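Side-chain contacts in putative exported protein (Bordetella pertussis Tohama I, PDB 2PFY), which binds pyroglutamic acid as the extracytoplasmic solute receptor of what is probably a tripartite ATP-independent periplasmic (TRAP) transporter: residues A[166-169]-A[170-174]; A[190-193]-A[194-197]; A[215-218]-A[219-222]. All coordinates share one frame; numbering follows the deposited sequence.

All three contacts are local, each within one unbroken run of chain, and they follow one another in series without nesting or crossing. Contact 1 makes the turns of helix 168-173, whose Val168 side chain lies about 6 Å from the bound pyroglutamic acid. After strand 180-182 and helix 184-189, contact 2 rounds the corner into strand 198-201, and its Tyr195 and Val196 return to pack on helix 168-173; the two centres are 10 Å apart. The chain then runs through strand 208-214 into contact 3, whose centre is about 39 Å from that of contact 1. There Ala217 and Leu221 rest on strand 2-7, and Phe218 on helix 223-257.

Contact 1 (A[166-169]-A[170-174]); sequences PEVP and QAFST
Val168 and Phe172, one helical turn apart, lie side by side and point the same way. Phe172 CB sits 3.7 Å from Pro169 O. Beyond CG, the ring turns one edge back along the helix: Phe172 CD1 lies 3.5 Å from Val168 O, near the ring plane, and 3.8 Å from Val168 CG1. That methyl lies in the plane of the ring, against its CD1-CE1 edge, and stands anti to the backbone N of Val168 (chi1 164°), which carries it there. Tyr195 stacks on the ring near CD1, and across the ring Phe172 CE2 packs on Val196 CG1. Met180 touches Val168 and Phe172 alike, so apolar residues suit this buried side.

The backbone bond from Phe172 N to Val168 O, 3.0 Å, is nearly straight at 169°. Pro169, having no N-H to offer, fits the first turn, where an amide needs no helical acceptor. At the helix start a water accepts from Gln170 N and donates to Pro166 O. At the other end Gln170 O receives both Thr174 N and Thr174 OG1. The chemistry implies an amphipathic helix, with Val168, Ala171 and Phe172 buried and Gln170 and Ser173 exposed, while water and a hydroxyl satisfy its ends.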
loop_
_atom_site.group_PDB
_atom_site.type_symbol
_atom_site.label_atom_id
_atom_site.label_comp_id
_atom_site.label_asym_id
_atom_site.label_seq_id
_atom_site.Cartn_x
_atom_site.Cartn_y
_atom_site.Cartn_z
ATOM N N PRO A 166 1.256 -5.373 11.401
ATOM C CA PRO A 166 0.825 -5.744 12.743
ATOM C C PRO A 166 1.937 -5.967 13.749
ATOM O O PRO A 166 1.679 -5.954 14.936
ATOM C CB PRO A 166 0.097 -7.099 12.507
ATOM C CG PRO A 166 -0.392 -6.989 11.067
ATOM C CD PRO A 166 0.785 -6.356 10.395
ATOM N N GLU A 167 3.154 -6.212 13.287
ATOM C CA GLU A 167 4.285 -6.524 14.167
ATOM C C GLU A 167 5.144 -5.275 14.478
ATOM O O GLU A 167 6.147 -5.378 15.199
ATOM C CB GLU A 167 5.173 -7.566 13.493
ATOM C CG GLU A 167 4.627 -9.016 13.577
ATOM C CD GLU A 167 3.419 -9.230 12.737
ATOM O OE1 GLU A 167 3.449 -8.847 11.548
ATOM O OE2 GLU A 167 2.442 -9.800 13.255
ATOM N N VAL A 168 4.766 -4.121 13.926
ATOM C CA VAL A 168 5.589 -2.897 14.057
ATOM C C VAL A 168 5.788 -2.496 15.528
ATOM O O VAL A 168 6.933 -2.304 15.936
ATOM C CB VAL A 168 5.067 -1.741 13.201
ATOM C CG1 VAL A 168 5.666 -0.344 13.637
ATOM C CG2 VAL A 168 5.307 -2.014 11.740
ATOM N N PRO A 169 4.690 -2.372 16.327
ATOM C CA PRO A 169 4.913 -2.003 17.749
ATOM C C PRO A 169 5.844 -2.975 18.499
ATOM O O PRO A 169 6.746 -2.535 19.202
ATOM C CB PRO A 169 3.502 -1.985 18.358
ATOM C CG PRO A 169 2.558 -1.731 17.113
ATOM C CD PRO A 169 3.256 -2.538 16.010
ATOM N N GLN A 170 5.637 -4.274 18.334
ATOM C CA GLN A 170 6.548 -5.293 18.889
ATOM C C GLN A 170 7.987 -5.061 18.489
ATOM O O GLN A 170 8.902 -5.108 19.350
ATOM C CB GLN A 170 6.178 -6.674 18.326
ATOM C CG GLN A 170 5.153 -7.420 19.114
ATOM C CD GLN A 170 5.758 -8.127 20.294
ATOM O OE1 GLN A 170 6.959 -8.405 20.322
ATOM N NE2 GLN A 170 4.924 -8.422 21.290
ATOM N N ALA A 171 8.195 -4.855 17.188
ATOM C CA ALA A 171 9.530 -4.703 16.620
ATOM C C ALA A 171 10.269 -3.490 17.224
ATOM O O ALA A 171 11.457 -3.591 17.527
ATOM C CB ALA A 171 9.487 -4.628 15.083
ATOM N N PHE A 172 9.571 -2.371 17.402
ATOM C CA PHE A 172 10.141 -1.227 18.139
ATOM C C PHE A 172 10.446 -1.508 19.599
ATOM O O PHE A 172 11.456 -1.034 20.121
ATOM C CB PHE A 172 9.240 0.000 18.073
ATOM C CG PHE A 172 9.481 0.838 16.870
ATOM C CD1 PHE A 172 8.690 0.680 15.726
ATOM C CD2 PHE A 172 10.517 1.773 16.854
ATOM C CE1 PHE A 172 8.925 1.462 14.584
ATOM C CE2 PHE A 172 10.766 2.542 15.731
ATOM C CZ PHE A 172 9.968 2.398 14.594
ATOM N N SER A 173 9.576 -2.273 20.241
ATOM C CA SER A 173 9.676 -2.536 21.667
ATOM C C SER A 173 10.913 -3.391 21.970
ATOM O O SER A 173 11.613 -3.177 22.959
ATOM C CB SER A 173 8.396 -3.229 22.139
ATOM O OG SER A 173 8.288 -3.129 23.536
ATOM N N THR A 174 11.208 -4.333 21.099
ATOM C CA THR A 174 12.318 -5.251 21.341
ATOM C C THR A 174 13.585 -4.763 20.646
ATOM O O THR A 174 14.600 -5.450 20.665
ATOM C CB THR A 174 11.962 -6.671 20.843
ATOM O OG1 THR A 174 11.733 -6.617 19.429
ATOM C CG2 THR A 174 10.700 -7.175 21.539
HETATM O O HOH W 1 3.157 -5.590 17.292
#

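Contact 2 (A[190-193]-A[194-197]); sequences SQAW and DYVK
Ser190 and Tyr195 meet through their hydroxyls, Tyr195 OH donating to Ser190 OG at 2.6 Å. Ser190 OG lies between its own backbone N and carbonyl carbon (chi1 64°), and it also hydrogen-bonds Thr186 O in the preceding helix, so the small serine links the tyrosine to the helix end. Tyr195 takes the same kind of first torsion (chi1 57°), which lays its ring back along residues 190-192. There the CA of Ala192 stands over one face, offset toward the rim, in a CH-pi contact 3.8 Å from the centroid of the Tyr195 ring, while Ala192 CB touches Tyr195 CZ. A side chain no larger than a methyl lets the ring come this close. Ala192 CB also meets Val196 CG2 at 3.7 Å.

Backbone bonds hold the bend. Gln191, with positive phi, is the C-prime residue of a Schellman motif ending helix 184-189, and its carbonyl then accepts Asp194 N. Ala192 O takes two donors, Val196 N almost head-on and Tyr195 N from above the carbonyl plane.

The Trp193 ring, which packs on Met260, covers Gln191 CA with one face and runs beside Asp194, its plane 76° from the carboxylate; Asp194 OD1 approaches Trp193 CD1 to 3.5 Å. One water donates to both Asp194 OD2 and Gln191 OE1. Lys197, bent at chi2 and chi3, brings NZ back to a weak bond with Trp193 O at 3.3 Å.

Chemically, the turn has two characters. Tyr195 and Val196 pack on helix 168-173, Ala192 on strands 180-182 and 124-127, and the Ser190 hydroxyl ties to helix 184-189, whereas the exposed Asp194 and Gln191 are linked through water.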
loop_
_atom_site.group_PDB
_atom_site.type_symbol
_atom_site.label_atom_id
_atom_site.label_comp_id
_atom_site.label_asym_id
_atom_site.label_seq_id
_atom_site.Cartn_x
_atom_site.Cartn_y
_atom_site.Cartn_z
ATOM N N SER A 190 -1.508 2.452 14.468
ATOM C CA SER A 190 -0.673 1.752 15.429
ATOM C C SER A 190 -0.289 2.647 16.605
ATOM O O SER A 190 0.499 2.216 17.440
ATOM C CB SER A 190 0.611 1.212 14.773
ATOM O OG SER A 190 1.360 2.321 14.337
ATOM N N GLN A 191 -0.879 3.845 16.675
ATOM C CA GLN A 191 -0.594 4.813 17.757
ATOM C C GLN A 191 0.913 4.952 17.956
ATOM O O GLN A 191 1.432 4.644 19.023
ATOM C CB GLN A 191 -1.353 4.419 19.028
ATOM C CG GLN A 191 -2.865 4.417 18.714
ATOM C CD GLN A 191 -3.677 3.588 19.639
ATOM O OE1 GLN A 191 -3.230 3.262 20.729
ATOM N NE2 GLN A 191 -4.906 3.228 19.214
ATOM N N ALA A 192 1.593 5.364 16.884
ATOM C CA ALA A 192 3.061 5.329 16.803
ATOM C C ALA A 192 3.708 6.304 17.773
ATOM O O ALA A 192 4.896 6.119 18.171
ATOM C CB ALA A 192 3.539 5.608 15.401
ATOM N N TRP A 193 2.952 7.310 18.198
ATOM C CA TRP A 193 3.487 8.227 19.238
ATOM C C TRP A 193 3.951 7.500 20.508
ATOM O O TRP A 193 4.725 8.080 21.278
ATOM C CB TRP A 193 2.482 9.305 19.620
ATOM C CG TRP A 193 1.064 8.773 19.933
ATOM C CD1 TRP A 193 0.605 8.316 21.136
ATOM C CD2 TRP A 193 -0.025 8.658 19.003
ATOM N NE1 TRP A 193 -0.724 7.945 21.020
ATOM C CE2 TRP A 193 -1.128 8.147 19.713
ATOM C CE3 TRP A 193 -0.175 8.969 17.637
ATOM C CZ2 TRP A 193 -2.378 7.918 19.104
ATOM C CZ3 TRP A 193 -1.422 8.736 17.020
ATOM C CH2 TRP A 193 -2.505 8.215 17.766
ATOM N N ASP A 194 3.519 6.257 20.732
ATOM C CA ASP A 194 3.990 5.486 21.906
ATOM C C ASP A 194 5.415 4.955 21.734
ATOM O O ASP A 194 6.054 4.564 22.714
ATOM C CB ASP A 194 3.063 4.311 22.225
ATOM C CG ASP A 194 1.728 4.749 22.802
ATOM O OD1 ASP A 194 1.626 5.852 23.345
ATOM O OD2 ASP A 194 0.769 3.974 22.737
ATOM N N TYR A 195 5.923 4.946 20.504
ATOM C CA TYR A 195 7.212 4.319 20.254
ATOM C C TYR A 195 8.210 5.080 19.401
ATOM O O TYR A 195 9.407 4.735 19.386
ATOM C CB TYR A 195 7.026 2.841 19.807
ATOM C CG TYR A 195 6.167 2.619 18.580
ATOM C CD1 TYR A 195 6.677 2.857 17.306
ATOM C CD2 TYR A 195 4.830 2.168 18.688
ATOM C CE1 TYR A 195 5.902 2.636 16.149
ATOM C CE2 TYR A 195 4.052 1.920 17.528
ATOM C CZ TYR A 195 4.600 2.152 16.268
ATOM O OH TYR A 195 3.847 1.968 15.116
ATOM N N VAL A 196 7.751 6.121 18.700
ATOM C CA VAL A 196 8.644 7.036 17.993
ATOM C C VAL A 196 8.302 8.466 18.373
ATOM O O VAL A 196 7.236 8.705 18.945
ATOM C CB VAL A 196 8.583 6.909 16.444
ATOM C CG1 VAL A 196 9.620 5.910 15.963
ATOM C CG2 VAL A 196 7.117 6.592 15.935
ATOM N N LYS A 197 9.194 9.410 18.058
ATOM C CA LYS A 197 8.992 10.804 18.468
ATOM C C LYS A 197 8.894 11.834 17.358
ATOM O O LYS A 197 8.253 12.869 17.536
ATOM C CB LYS A 197 10.097 11.241 19.446
ATOM C CG LYS A 197 9.704 11.067 20.901
ATOM C CD LYS A 197 9.574 9.578 21.279
ATOM C CE LYS A 197 8.323 9.326 22.160
ATOM N NZ LYS A 197 7.897 7.890 22.218
HETATM O O HOH W 2 -1.830 4.182 23.053
HETATM O O HOH W 3 3.760 8.465 24.174
#

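Contact 3 (A[215-218]-A[219-222]); sequences KRAF and QRLP
Lys215 and Gln219 meet mainly through aliphatic carbons and a flat amide. The lysine chain is fully extended, with CG anti to its backbone N (chi1 -169°), and the glutamine crosses it at a slant, bringing Gln219 NE2 to 3.3 Å from Lys215 CE and Gln219 CD to 3.8 Å from Lys215 CG. The ammonium itself reaches past the glutamine to a salt bridge with Asp108, which suits a long side chain at the helix start.

Among the charged groups, the Arg220 guanidinium folds back over the helix, bent at chi3. One face lies against Ala217 CA and Arg216 O, both toward its rim. The charged atoms of the two arginines, like in sign, are not in contact: Arg216 NE is 5.2 Å from Arg220 NH2.

Apolar contact is looser: Phe218 CD1 is 4.4 Å from Leu221 CD1. Phe218 also packs on Val229 and Leu230, while Leu221 and the small Ala217 rest on Trp4.

The backbone bonds change character along the turn. Gln219 N reaches Lys215 O at 2.7 Å in helical fashion; the Arg220 N-H is divided between Arg216 O, weakly, and Ala217 O, and Leu221 N takes Phe218 O. This passage from i-to-i+4 to i-to-i+3 bonding is typical of a tightening last helical turn, here ending a short helix between strand 208-214 and helix 223-257, with Pro222 at the N-cap position of the latter.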
loop_
_atom_site.group_PDB
_atom_site.type_symbol
_atom_site.label_atom_id
_atom_site.label_comp_id
_atom_site.label_asym_id
_atom_site.label_seq_id
_atom_site.Cartn_x
_atom_site.Cartn_y
_atom_site.Cartn_z
ATOM N N LYS A 215 -10.058 -15.901 -9.962
ATOM C CA LYS A 215 -10.785 -15.819 -11.248
ATOM C C LYS A 215 -11.837 -16.918 -11.419
ATOM O O LYS A 215 -12.960 -16.618 -11.762
ATOM C CB LYS A 215 -9.813 -15.783 -12.442
ATOM C CG LYS A 215 -10.481 -15.444 -13.772
ATOM C CD LYS A 215 -9.417 -15.465 -14.861
ATOM C CE LYS A 215 -9.987 -15.243 -16.228
ATOM N NZ LYS A 215 -8.848 -15.235 -17.192
ATOM N N ARG A 216 -11.482 -18.160 -11.101
ATOM C CA ARG A 216 -12.429 -19.285 -11.150
ATOM C C ARG A 216 -13.653 -19.092 -10.244
ATOM O O ARG A 216 -14.792 -19.278 -10.675
ATOM C CB ARG A 216 -11.723 -20.623 -10.857
ATOM C CG ARG A 216 -12.675 -21.819 -10.742
ATOM C CD ARG A 216 -12.084 -23.146 -11.256
ATOM N NE ARG A 216 -10.821 -22.973 -11.998
ATOM C CZ ARG A 216 -10.644 -23.223 -13.295
ATOM N NH1 ARG A 216 -11.647 -23.686 -14.048
ATOM N NH2 ARG A 216 -9.447 -23.022 -13.836
ATOM N N ALA A 217 -13.417 -18.662 -9.011
ATOM C CA ALA A 217 -14.495 -18.355 -8.100
ATOM C C ALA A 217 -15.352 -17.225 -8.677
ATOM O O ALA A 217 -16.596 -17.314 -8.663
ATOM C CB ALA A 217 -13.932 -17.958 -6.717
ATOM N N PHE A 218 -14.699 -16.158 -9.153
ATOM C CA PHE A 218 -15.414 -14.996 -9.727
ATOM C C PHE A 218 -16.258 -15.450 -10.933
ATOM O O PHE A 218 -17.446 -15.115 -11.031
ATOM C CB PHE A 218 -14.410 -13.920 -10.175
ATOM C CG PHE A 218 -15.046 -12.648 -10.722
ATOM C CD1 PHE A 218 -15.528 -11.653 -9.857
ATOM C CD2 PHE A 218 -15.115 -12.429 -12.089
ATOM C CE1 PHE A 218 -16.098 -10.472 -10.373
ATOM C CE2 PHE A 218 -15.700 -11.275 -12.619
ATOM C CZ PHE A 218 -16.191 -10.290 -11.769
ATOM N N GLN A 219 -15.643 -16.211 -11.838
ATOM C CA GLN A 219 -16.319 -16.641 -13.083
ATOM C C GLN A 219 -17.509 -17.565 -12.795
ATOM O O GLN A 219 -18.441 -17.688 -13.627
ATOM C CB GLN A 219 -15.323 -17.315 -14.052
ATOM C CG GLN A 219 -14.361 -16.355 -14.752
ATOM C CD GLN A 219 -13.372 -17.061 -15.728
ATOM O OE1 GLN A 219 -12.871 -18.188 -15.480
ATOM N NE2 GLN A 219 -13.074 -16.377 -16.838
ATOM N N ARG A 220 -17.530 -18.183 -11.612
ATOM C CA ARG A 220 -18.652 -19.079 -11.289
ATOM C C ARG A 220 -19.909 -18.353 -10.772
ATOM O O ARG A 220 -20.977 -18.920 -10.746
ATOM C CB ARG A 220 -18.209 -20.356 -10.508
ATOM C CG ARG A 220 -18.562 -20.474 -9.045
ATOM C CD ARG A 220 -18.211 -21.903 -8.510
ATOM N NE ARG A 220 -16.847 -22.284 -8.826
ATOM C CZ ARG A 220 -15.801 -22.096 -8.010
ATOM N NH1 ARG A 220 -15.950 -21.530 -6.802
ATOM N NH2 ARG A 220 -14.589 -22.475 -8.405
ATOM N N LEU A 221 -19.791 -17.055 -10.456
ATOM C CA LEU A 221 -20.943 -16.290 -10.020
ATOM C C LEU A 221 -21.861 -16.027 -11.225
ATOM O O LEU A 221 -21.376 -15.986 -12.339
ATOM C CB LEU A 221 -20.479 -14.941 -9.475
ATOM C CG LEU A 221 -19.613 -15.031 -8.222
ATOM C CD1 LEU A 221 -18.981 -13.651 -7.903
ATOM C CD2 LEU A 221 -20.476 -15.535 -7.062
ATOM N N PRO A 222 -23.177 -15.851 -10.993
ATOM C CA PRO A 222 -24.028 -15.338 -12.096
ATOM C C PRO A 222 -23.471 -14.037 -12.667
ATOM O O PRO A 222 -22.880 -13.204 -11.917
ATOM C CB PRO A 222 -25.380 -15.097 -11.424
ATOM C CG PRO A 222 -25.416 -16.019 -10.205
ATOM C CD PRO A 222 -23.942 -16.158 -9.760
#